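Local coordinates for protein methyltransferase (Streptococcus mutans, PDB 2B78) that probably acts as an S-adenosyl-L-methionine-dependent methyltransferase, perhaps on RNA, its substrate being unknown, at residues 312-317 with 343-348; 355-360 with 380-385; 360-365 with 375-380. All blocks are in the same frame, centred on the assembly; numbering follows the deposited sequence.

Contact 1 of 3, residues 312-317 with 343-348; sequences KLIRQG and KQIEKG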
loop_
_atom_site.group_PDB
_atom_site.type_symbol
_atom_site.label_atom_id
_atom_site.label_comp_id
_atom_site.label_asym_id
_atom_site.label_seq_id
_atom_site.Cartn_x
_atom_site.Cartn_y
_atom_site.Cartn_z
ATOM N N LYS A 312 21.841 -2.728 1.649
ATOM C CA LYS A 312 22.447 -2.925 2.963
ATOM C C LYS A 312 21.608 -3.862 3.824
ATOM O O LYS A 312 22.147 -4.629 4.628
ATOM C CB LYS A 312 22.601 -1.582 3.668
ATOM C CG LYS A 312 23.601 -0.654 3.000
ATOM C CD LYS A 312 23.652 0.684 3.720
ATOM C CE LYS A 312 24.113 0.511 5.154
ATOM N NZ LYS A 312 24.314 1.830 5.815
ATOM N N LEU A 313 20.285 -3.797 3.666
ATOM C CA LEU A 313 19.398 -4.658 4.442
ATOM C C LEU A 313 19.598 -6.105 4.001
ATOM O O LEU A 313 19.637 -7.019 4.822
ATOM C CB LEU A 313 17.937 -4.252 4.230
ATOM C CG LEU A 313 17.621 -2.797 4.568
ATOM C CD1 LEU A 313 16.148 -2.517 4.261
ATOM C CD2 LEU A 313 17.939 -2.516 6.033
ATOM N N ILE A 314 19.728 -6.303 2.695
ATOM C CA ILE A 314 19.940 -7.630 2.141
ATOM C C ILE A 314 21.301 -8.186 2.552
ATOM O O ILE A 314 21.406 -9.343 2.967
ATOM C CB ILE A 314 19.857 -7.593 0.598
ATOM C CG1 ILE A 314 18.420 -7.281 0.162
ATOM C CG2 ILE A 314 20.318 -8.923 0.014
ATOM C CD1 ILE A 314 17.421 -8.406 0.451
ATOM N N ARG A 315 22.337 -7.357 2.447
ATOM C CA ARG A 315 23.697 -7.767 2.796
ATOM C C ARG A 315 23.794 -8.193 4.250
ATOM O O ARG A 315 24.274 -9.287 4.559
ATOM C CB ARG A 315 24.688 -6.628 2.534
ATOM C CG ARG A 315 26.162 -6.990 2.818
ATOM C CD ARG A 315 27.125 -5.857 2.457
ATOM N NE ARG A 315 27.063 -5.509 1.039
ATOM C CZ ARG A 315 26.376 -4.486 0.540
ATOM N NH1 ARG A 315 25.680 -3.681 1.344
ATOM N NH2 ARG A 315 26.374 -4.272 -0.769
ATOM N N GLN A 316 23.345 -7.325 5.146
ATOM C CA GLN A 316 23.408 -7.634 6.562
ATOM C C GLN A 316 22.442 -8.742 6.973
ATOM O O GLN A 316 22.734 -9.520 7.882
ATOM C CB GLN A 316 23.198 -6.351 7.363
ATOM C CG GLN A 316 24.370 -5.383 7.167
ATOM C CD GLN A 316 24.356 -4.216 8.134
ATOM O OE1 GLN A 316 24.037 -4.380 9.314
ATOM N NE2 GLN A 316 24.721 -3.033 7.643
ATOM N N GLY A 317 21.306 -8.833 6.292
ATOM C CA GLY A 317 20.360 -9.892 6.595
ATOM C C GLY A 317 20.968 -11.246 6.269
ATOM O O GLY A 317 20.803 -12.217 7.014
ATOM N N LYS A 343 17.758 -4.842 -8.625
ATOM C CA LYS A 343 19.164 -4.431 -8.684
ATOM C C LYS A 343 19.749 -4.133 -7.307
ATOM O O LYS A 343 20.944 -4.350 -7.068
ATOM C CB LYS A 343 19.334 -3.207 -9.590
ATOM C CG LYS A 343 19.308 -3.532 -11.090
ATOM C CD LYS A 343 19.719 -2.315 -11.924
ATOM C CE LYS A 343 19.780 -2.639 -13.416
ATOM N NZ LYS A 343 18.450 -2.987 -13.995
ATOM N N GLN A 344 18.908 -3.635 -6.406
ATOM C CA GLN A 344 19.330 -3.328 -5.043
ATOM C C GLN A 344 19.549 -4.631 -4.294
ATOM O O GLN A 344 20.467 -4.752 -3.478
ATOM C CB GLN A 344 18.254 -2.501 -4.340
ATOM C CG GLN A 344 18.384 -1.017 -4.586
ATOM C CD GLN A 344 19.653 -0.468 -3.968
ATOM O OE1 GLN A 344 19.812 -0.480 -2.747
ATOM N NE2 GLN A 344 20.571 0.003 -4.806
ATOM N N ILE A 345 18.700 -5.611 -4.575
ATOM C CA ILE A 345 18.815 -6.911 -3.937
ATOM C C ILE A 345 20.090 -7.597 -4.434
ATOM O O ILE A 345 20.885 -8.107 -3.633
ATOM C CB ILE A 345 17.572 -7.782 -4.246
ATOM C CG1 ILE A 345 16.326 -7.127 -3.633
ATOM C CG2 ILE A 345 17.762 -9.178 -3.688
ATOM C CD1 ILE A 345 15.026 -7.846 -3.936
ATOM N N GLU A 346 20.296 -7.589 -5.750
ATOM C CA GLU A 346 21.492 -8.201 -6.325
ATOM C C GLU A 346 22.750 -7.581 -5.734
ATOM O O GLU A 346 23.728 -8.281 -5.467
ATOM C CB GLU A 346 21.507 -8.038 -7.848
ATOM C CG GLU A 346 20.454 -8.870 -8.546
ATOM C CD GLU A 346 20.605 -10.348 -8.238
ATOM O OE1 GLU A 346 21.529 -10.978 -8.791
ATOM O OE2 GLU A 346 19.809 -10.883 -7.432
ATOM N N LYS A 347 22.714 -6.269 -5.523
ATOM C CA LYS A 347 23.850 -5.544 -4.966
ATOM C C LYS A 347 24.172 -6.066 -3.565
ATOM O O LYS A 347 25.335 -6.240 -3.214
ATOM C CB LYS A 347 23.543 -4.040 -4.916
ATOM C CG LYS A 347 24.744 -3.167 -4.587
ATOM C CD LYS A 347 24.394 -1.686 -4.620
ATOM C CE LYS A 347 25.565 -0.825 -4.133
ATOM N NZ LYS A 347 25.269 0.641 -4.213
ATOM N N GLY A 348 23.135 -6.324 -2.772
ATOM C CA GLY A 348 23.351 -6.838 -1.429
ATOM C C GLY A 348 23.874 -8.267 -1.392
ATOM O O GLY A 348 24.645 -8.632 -0.499
#
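The closest polar approach between the two helices brings R315 NH2 to 3.3 Å from K347 O, obliquely to the guanidinium plane. CG of the arginine stands anti to the backbone N (chi1 -178°), and NE is turned at chi3, -61°. The guanidinium lies over G348, whose CA sits 4.0 Å above one face of the group, toward its rim. Long and flexible, with a flat charged end, arginine suits this exposed margin, where it can lie across a neighbouring helix and still meet solvent. The ammonium of K347, also on the exposed side, keeps its NZ 6.1 Å from R315 NH2, so the like charges are not in contact, and solvent probably screens them.

Both segments belong to helices that pack on one side of the Rossmann-like methyltransferase sheet. Helix 306-319 forms the beta-alpha-beta crossover between parallel strands 286-291 and 325-331, and helix 338-349 follows the second of these. The axes of the two segments approach to 7.6 Å and cross at -35°. Glycine makes this closeness possible, since G348 has no CB to run into I314 CB. Separately, R315 CA lies 3.5 Å from G348 O in a CA-H...O contact. I314, buried beneath the arginine, sets its CB 4.1 Å from G348 CA. Its CG2 rests against I345 O at 3.8 Å, while CD1 meets CG2 of I345 more loosely. Branched aliphatic residues fill this inner side well, I314 also touching I291 of the sheet and I345 touching F381 and I383.

Contact 2 of 3, residues 355-360 with 380-385; sequences TYLDLQ and VFTIKV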
loop_
_atom_site.group_PDB
_atom_site.type_symbol
_atom_site.label_atom_id
_atom_site.label_comp_id
_atom_site.label_asym_id
_atom_site.label_seq_id
_atom_site.Cartn_x
_atom_site.Cartn_y
_atom_site.Cartn_z
ATOM N N THR A 355 18.351 -17.833 -5.535
ATOM C CA THR A 355 17.325 -18.081 -6.543
ATOM C C THR A 355 16.053 -17.302 -6.225
ATOM O O THR A 355 15.601 -17.296 -5.080
ATOM C CB THR A 355 16.951 -19.573 -6.582
ATOM O OG1 THR A 355 18.144 -20.363 -6.645
ATOM C CG2 THR A 355 16.078 -19.872 -7.792
ATOM N N TYR A 356 15.483 -16.641 -7.227
ATOM C CA TYR A 356 14.236 -15.912 -7.018
ATOM C C TYR A 356 13.085 -16.898 -7.173
ATOM O O TYR A 356 12.861 -17.449 -8.257
ATOM C CB TYR A 356 14.089 -14.786 -8.035
ATOM C CG TYR A 356 14.953 -13.590 -7.731
ATOM C CD1 TYR A 356 14.454 -12.512 -6.995
ATOM C CD2 TYR A 356 16.276 -13.536 -8.168
ATOM C CE1 TYR A 356 15.249 -11.411 -6.707
ATOM C CE2 TYR A 356 17.083 -12.445 -7.883
ATOM C CZ TYR A 356 16.566 -11.387 -7.152
ATOM O OH TYR A 356 17.372 -10.317 -6.857
ATOM N N LEU A 357 12.363 -17.130 -6.085
ATOM C CA LEU A 357 11.251 -18.062 -6.122
ATOM C C LEU A 357 9.963 -17.407 -6.587
ATOM O O LEU A 357 9.123 -18.054 -7.219
ATOM C CB LEU A 357 11.026 -18.681 -4.740
ATOM C CG LEU A 357 12.142 -19.521 -4.114
ATOM C CD1 LEU A 357 11.669 -20.074 -2.778
ATOM C CD2 LEU A 357 12.525 -20.660 -5.050
ATOM N N ASP A 358 9.806 -16.124 -6.291
ATOM C CA ASP A 358 8.571 -15.454 -6.660
ATOM C C ASP A 358 8.586 -13.934 -6.520
ATOM O O ASP A 358 9.444 -13.374 -5.855
ATOM C CB ASP A 358 7.454 -16.018 -5.788
ATOM C CG ASP A 358 6.104 -15.429 -6.118
ATOM O OD1 ASP A 358 5.597 -15.709 -7.222
ATOM O OD2 ASP A 358 5.559 -14.685 -5.278
ATOM N N LEU A 359 7.633 -13.283 -7.181
ATOM C CA LEU A 359 7.449 -11.833 -7.109
ATOM C C LEU A 359 5.945 -11.631 -6.997
ATOM O O LEU A 359 5.184 -12.113 -7.834
ATOM C CB LEU A 359 7.963 -11.113 -8.365
ATOM C CG LEU A 359 7.512 -9.653 -8.562
ATOM C CD1 LEU A 359 7.958 -8.780 -7.387
ATOM C CD2 LEU A 359 8.090 -9.106 -9.856
ATOM N N GLN A 360 5.511 -10.952 -5.944
ATOM C CA GLN A 360 4.090 -10.683 -5.757
ATOM C C GLN A 360 3.946 -9.175 -5.743
ATOM O O GLN A 360 4.826 -8.459 -5.263
ATOM C CB GLN A 360 3.593 -11.256 -4.420
ATOM C CG GLN A 360 3.803 -12.755 -4.250
ATOM C CD GLN A 360 3.488 -13.239 -2.841
ATOM O OE1 GLN A 360 2.326 -13.313 -2.437
ATOM N NE2 GLN A 360 4.530 -13.566 -2.083
ATOM N N VAL A 380 7.248 -7.570 -3.895
ATOM C CA VAL A 380 7.713 -8.484 -2.861
ATOM C C VAL A 380 8.392 -9.665 -3.522
ATOM O O VAL A 380 7.765 -10.412 -4.284
ATOM C CB VAL A 380 6.549 -8.988 -1.975
ATOM C CG1 VAL A 380 7.094 -9.812 -0.814
ATOM C CG2 VAL A 380 5.751 -7.795 -1.445
ATOM N N PHE A 381 9.683 -9.814 -3.239
ATOM C CA PHE A 381 10.481 -10.897 -3.794
ATOM C C PHE A 381 10.768 -11.955 -2.748
ATOM O O PHE A 381 11.209 -11.638 -1.643
ATOM C CB PHE A 381 11.817 -10.360 -4.309
ATOM C CG PHE A 381 11.757 -9.793 -5.697
ATOM C CD1 PHE A 381 11.466 -10.614 -6.782
ATOM C CD2 PHE A 381 12.030 -8.448 -5.921
ATOM C CE1 PHE A 381 11.454 -10.101 -8.082
ATOM C CE2 PHE A 381 12.021 -7.920 -7.216
ATOM C CZ PHE A 381 11.732 -8.755 -8.302
ATOM N N THR A 382 10.505 -13.212 -3.089
ATOM C CA THR A 382 10.788 -14.322 -2.189
ATOM C C THR A 382 12.026 -14.967 -2.803
ATOM O O THR A 382 11.982 -15.445 -3.937
ATOM C CB THR A 382 9.617 -15.329 -2.141
ATOM O OG1 THR A 382 8.462 -14.692 -1.574
ATOM C CG2 THR A 382 9.986 -16.533 -1.282
ATOM N N ILE A 383 13.126 -14.962 -2.050
ATOM C CA ILE A 383 14.406 -15.486 -2.522
ATOM C C ILE A 383 15.003 -16.575 -1.637
ATOM O O ILE A 383 15.056 -16.425 -0.414
ATOM C CB ILE A 383 15.441 -14.348 -2.602
ATOM C CG1 ILE A 383 14.875 -13.198 -3.435
ATOM C CG2 ILE A 383 16.750 -14.869 -3.172
ATOM C CD1 ILE A 383 15.629 -11.899 -3.280
ATOM N N LYS A 384 15.460 -17.661 -2.257
ATOM C CA LYS A 384 16.075 -18.757 -1.512
ATOM C C LYS A 384 17.595 -18.754 -1.660
ATOM O O LYS A 384 18.122 -18.461 -2.734
ATOM C CB LYS A 384 15.553 -20.109 -1.986
ATOM C CG LYS A 384 16.165 -21.257 -1.202
ATOM C CD LYS A 384 15.618 -22.598 -1.602
ATOM C CE LYS A 384 16.198 -23.678 -0.704
ATOM N NZ LYS A 384 15.894 -23.403 0.731
ATOM N N VAL A 385 18.296 -19.096 -0.587
ATOM C CA VAL A 385 19.758 -19.144 -0.615
ATOM C C VAL A 385 20.252 -20.577 -0.427
ATOM O O VAL A 385 21.384 -20.882 -0.857
ATOM C CB VAL A 385 20.379 -18.261 0.486
ATOM C CG1 VAL A 385 19.691 -16.908 0.504
ATOM C CG2 VAL A 385 20.269 -18.956 1.840
ATOM O OXT VAL A 385 19.512 -21.383 0.168
HETATM O O HOH W 1 7.150 -13.097 -3.483
#
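Y356 turns the edge of its ring toward a face of F381, a T-shaped pair with centroids 5.2 Å apart and planes at 72°. The two belong to neighbouring antiparallel strands at one border of the methyltransferase sheet, whose strand order 3-2-1-4-5-7-6 is that of the class I fold: 379-384 is the single reversed strand, and 355-360 lies outermost.

The phenylalanine ring is held from both sides. On the face opposite Y356, L359 places CD1 almost over the ring centre, 3.8 Å from the centroid, in a CH-pi contact. Its CG is anti to the backbone N (chi1 165°), and chi2 of 60° then sets CD1 over the ring. Flat and apolar, phenylalanine offers two faces to partners of different shape. Y356 also lies beside I383, the two side chains pointing the same way, with CE1 of the tyrosine 3.5 Å from CD1 of the isoleucine. Its hydroxyl, packed beside I345, hydrogen-bonds E346 of helix 338-349, so tyrosine suits a site with apolar neighbours for its ring and a polar partner at the tip.

Between Y356 and D358 the register slips by one residue in a classic beta bulge. T382 O accepts two N-H groups there: L357 N at 2.8 Å, nearly along the C=O axis, and D358 N at a longer 3.3 Å, in the carbonyl plane on a lone pair. The extra residue, L357, lays its CD1 near CB of K384 and CG2 of T382. On the sheet face of T382 and Q360, one water accepts from T382 OG1 at 2.8 Å and from Q360 NE2, and donates to V380 O at 2.9 Å.

Contact 3 of 3, residues 360-365 with 375-380; sequences QQLPSD and SNYLKV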
loop_
_atom_site.group_PDB
_atom_site.type_symbol
_atom_site.label_atom_id
_atom_site.label_comp_id
_atom_site.label_asym_id
_atom_site.label_seq_id
_atom_site.Cartn_x
_atom_site.Cartn_y
_atom_site.Cartn_z
ATOM N N GLN A 360 5.511 -10.952 -5.944
ATOM C CA GLN A 360 4.090 -10.683 -5.757
ATOM C C GLN A 360 3.946 -9.175 -5.743
ATOM O O GLN A 360 4.826 -8.459 -5.263
ATOM C CB GLN A 360 3.593 -11.256 -4.420
ATOM C CG GLN A 360 3.803 -12.755 -4.250
ATOM C CD GLN A 360 3.488 -13.239 -2.841
ATOM O OE1 GLN A 360 2.326 -13.313 -2.437
ATOM N NE2 GLN A 360 4.530 -13.566 -2.083
ATOM N N GLN A 361 2.847 -8.679 -6.286
ATOM C CA GLN A 361 2.618 -7.245 -6.289
ATOM C C GLN A 361 1.205 -6.977 -5.791
ATOM O O GLN A 361 0.634 -7.817 -5.093
ATOM C CB GLN A 361 2.866 -6.662 -7.685
ATOM C CG GLN A 361 4.311 -6.902 -8.161
ATOM C CD GLN A 361 4.763 -5.954 -9.256
ATOM O OE1 GLN A 361 4.994 -4.763 -9.015
ATOM N NE2 GLN A 361 4.895 -6.476 -10.468
ATOM N N LEU A 362 0.638 -5.831 -6.136
ATOM C CA LEU A 362 -0.690 -5.489 -5.633
ATOM C C LEU A 362 -1.790 -6.487 -5.936
ATOM O O LEU A 362 -1.879 -7.032 -7.043
ATOM C CB LEU A 362 -1.119 -4.105 -6.137
ATOM C CG LEU A 362 -0.311 -2.898 -5.644
ATOM C CD1 LEU A 362 -0.853 -1.660 -6.310
ATOM C CD2 LEU A 362 -0.381 -2.767 -4.116
ATOM N N PRO A 363 -2.640 -6.758 -4.933
ATOM C CA PRO A 363 -3.763 -7.687 -5.068
ATOM C C PRO A 363 -4.882 -6.960 -5.828
ATOM O O PRO A 363 -4.901 -5.725 -5.879
ATOM C CB PRO A 363 -4.094 -8.027 -3.615
ATOM C CG PRO A 363 -3.755 -6.761 -2.900
ATOM C CD PRO A 363 -2.434 -6.384 -3.522
ATOM N N SER A 364 -5.798 -7.723 -6.426
ATOM C CA SER A 364 -6.881 -7.167 -7.245
ATOM C C SER A 364 -7.703 -6.001 -6.698
ATOM O O SER A 364 -8.216 -5.183 -7.482
ATOM C CB SER A 364 -7.834 -8.287 -7.656
ATOM O OG SER A 364 -8.475 -8.817 -6.515
ATOM N N ASP A 365 -7.854 -5.919 -5.379
ATOM C CA ASP A 365 -8.625 -4.818 -4.806
ATOM C C ASP A 365 -7.844 -3.517 -4.887
ATOM O O ASP A 365 -8.428 -2.438 -4.965
ATOM C CB ASP A 365 -9.063 -5.127 -3.365
ATOM C CG ASP A 365 -7.914 -5.508 -2.459
ATOM O OD1 ASP A 365 -7.009 -6.234 -2.911
ATOM O OD2 ASP A 365 -7.941 -5.100 -1.274
ATOM N N SER A 375 1.934 2.071 -11.575
ATOM C CA SER A 375 0.958 2.237 -10.504
ATOM C C SER A 375 1.034 1.040 -9.558
ATOM O O SER A 375 0.578 1.101 -8.415
ATOM C CB SER A 375 -0.450 2.354 -11.084
ATOM O OG SER A 375 -0.776 1.195 -11.825
ATOM N N ASN A 376 1.610 -0.060 -10.037
ATOM C CA ASN A 376 1.733 -1.250 -9.205
ATOM C C ASN A 376 2.962 -1.081 -8.309
ATOM O O ASN A 376 4.025 -1.661 -8.564
ATOM C CB ASN A 376 1.879 -2.495 -10.091
ATOM C CG ASN A 376 1.466 -3.748 -9.372
ATOM O OD1 ASN A 376 1.418 -3.755 -8.146
ATOM N ND2 ASN A 376 1.170 -4.820 -10.117
ATOM N N TYR A 377 2.793 -0.314 -7.234
ATOM C CA TYR A 377 3.884 0.011 -6.325
ATOM C C TYR A 377 4.433 -1.064 -5.392
ATOM O O TYR A 377 5.595 -0.996 -4.990
ATOM C CB TYR A 377 3.498 1.242 -5.502
ATOM C CG TYR A 377 2.286 1.056 -4.612
ATOM C CD1 TYR A 377 2.400 0.428 -3.376
ATOM C CD2 TYR A 377 1.026 1.530 -4.998
ATOM C CE1 TYR A 377 1.305 0.278 -2.543
ATOM C CE2 TYR A 377 -0.087 1.379 -4.161
ATOM C CZ TYR A 377 0.067 0.755 -2.937
ATOM O OH TYR A 377 -1.010 0.611 -2.087
ATOM N N LEU A 378 3.617 -2.047 -5.036
ATOM C CA LEU A 378 4.091 -3.090 -4.141
ATOM C C LEU A 378 4.950 -4.083 -4.909
ATOM O O LEU A 378 4.599 -4.508 -6.007
ATOM C CB LEU A 378 2.904 -3.813 -3.494
ATOM C CG LEU A 378 3.177 -4.960 -2.519
ATOM C CD1 LEU A 378 3.951 -4.448 -1.307
ATOM C CD2 LEU A 378 1.860 -5.554 -2.066
ATOM N N LYS A 379 6.094 -4.429 -4.330
ATOM C CA LYS A 379 7.003 -5.393 -4.938
ATOM C C LYS A 379 7.523 -6.273 -3.816
ATOM O O LYS A 379 8.142 -5.780 -2.874
ATOM C CB LYS A 379 8.167 -4.673 -5.620
ATOM C CG LYS A 379 7.763 -3.877 -6.846
ATOM C CD LYS A 379 8.847 -2.923 -7.277
ATOM C CE LYS A 379 8.753 -1.616 -6.511
ATOM N NZ LYS A 379 7.516 -0.878 -6.889
ATOM N N VAL A 380 7.248 -7.570 -3.895
ATOM C CA VAL A 380 7.713 -8.484 -2.861
ATOM C C VAL A 380 8.392 -9.665 -3.522
ATOM O O VAL A 380 7.765 -10.412 -4.284
ATOM C CB VAL A 380 6.549 -8.988 -1.975
ATOM C CG1 VAL A 380 7.094 -9.812 -0.814
ATOM C CG2 VAL A 380 5.751 -7.795 -1.445
HETATM O O HOH W 1 7.150 -13.097 -3.483
HETATM O O HOH W 2 -0.281 -7.178 -9.316
#
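L362 N donates to N376 OD1 at 3.0 Å, a nearly straight bond (160° at the hydrogen) that lies in the amide plane on a lone pair. The L362 carbonyl is served by the same side chain at one remove: a water donates to L362 O at 2.8 Å and accepts from N376 ND2 at 2.9 Å. Asparagine suits the place because its amide offers a donor and an acceptor side by side; with CG anti to the backbone N (chi1 -157°), it lies across from L362. ND2 also bonds E373, while the backbone of N376 is the centre of an inverse gamma turn. The amide plane of Q361 stacks on that of N376, the two 10° apart.

K379 NZ bonds Y377 O at 2.7 Å from above the carbonyl plane and adds weak bonds to A333 O and M336 O. L362 contributes the apolar part, its CD2 lying over one face of the Y377 ring and 3.5 Å from L378 CB.

Past the Q360-V380 pair no further bridge forms, though the chains stay in contact; Q361 and K379 touch helix 338-349, P363 helix 200-210, and K379 pairs with T331 of strand 325-331.

In the fold
Contacts 1 and 2 meet directly, their centres 13 Å apart. I345 packs its CG2 3.5 Å from I383 CD1, and E346 OE2 lies 2.6 Å from Y356 OH, so helix 338-349 sits on the face of the strand pair that carries Y356, F381 and I383. Contact 3 is nested within the loop that contact 2 closes; they share Q360, V380 and one water. Contacts 1 and 3 do not touch, their nearest atoms being about 7 Å apart. Contact 1 comes nearest the cofactor site: the I314 side chain is about 11 Å from that of V272, a residue seen to bind S-adenosyl-L-homocysteine, though no ligand is bound in this model. Contacts 2 and 3 lie away from it.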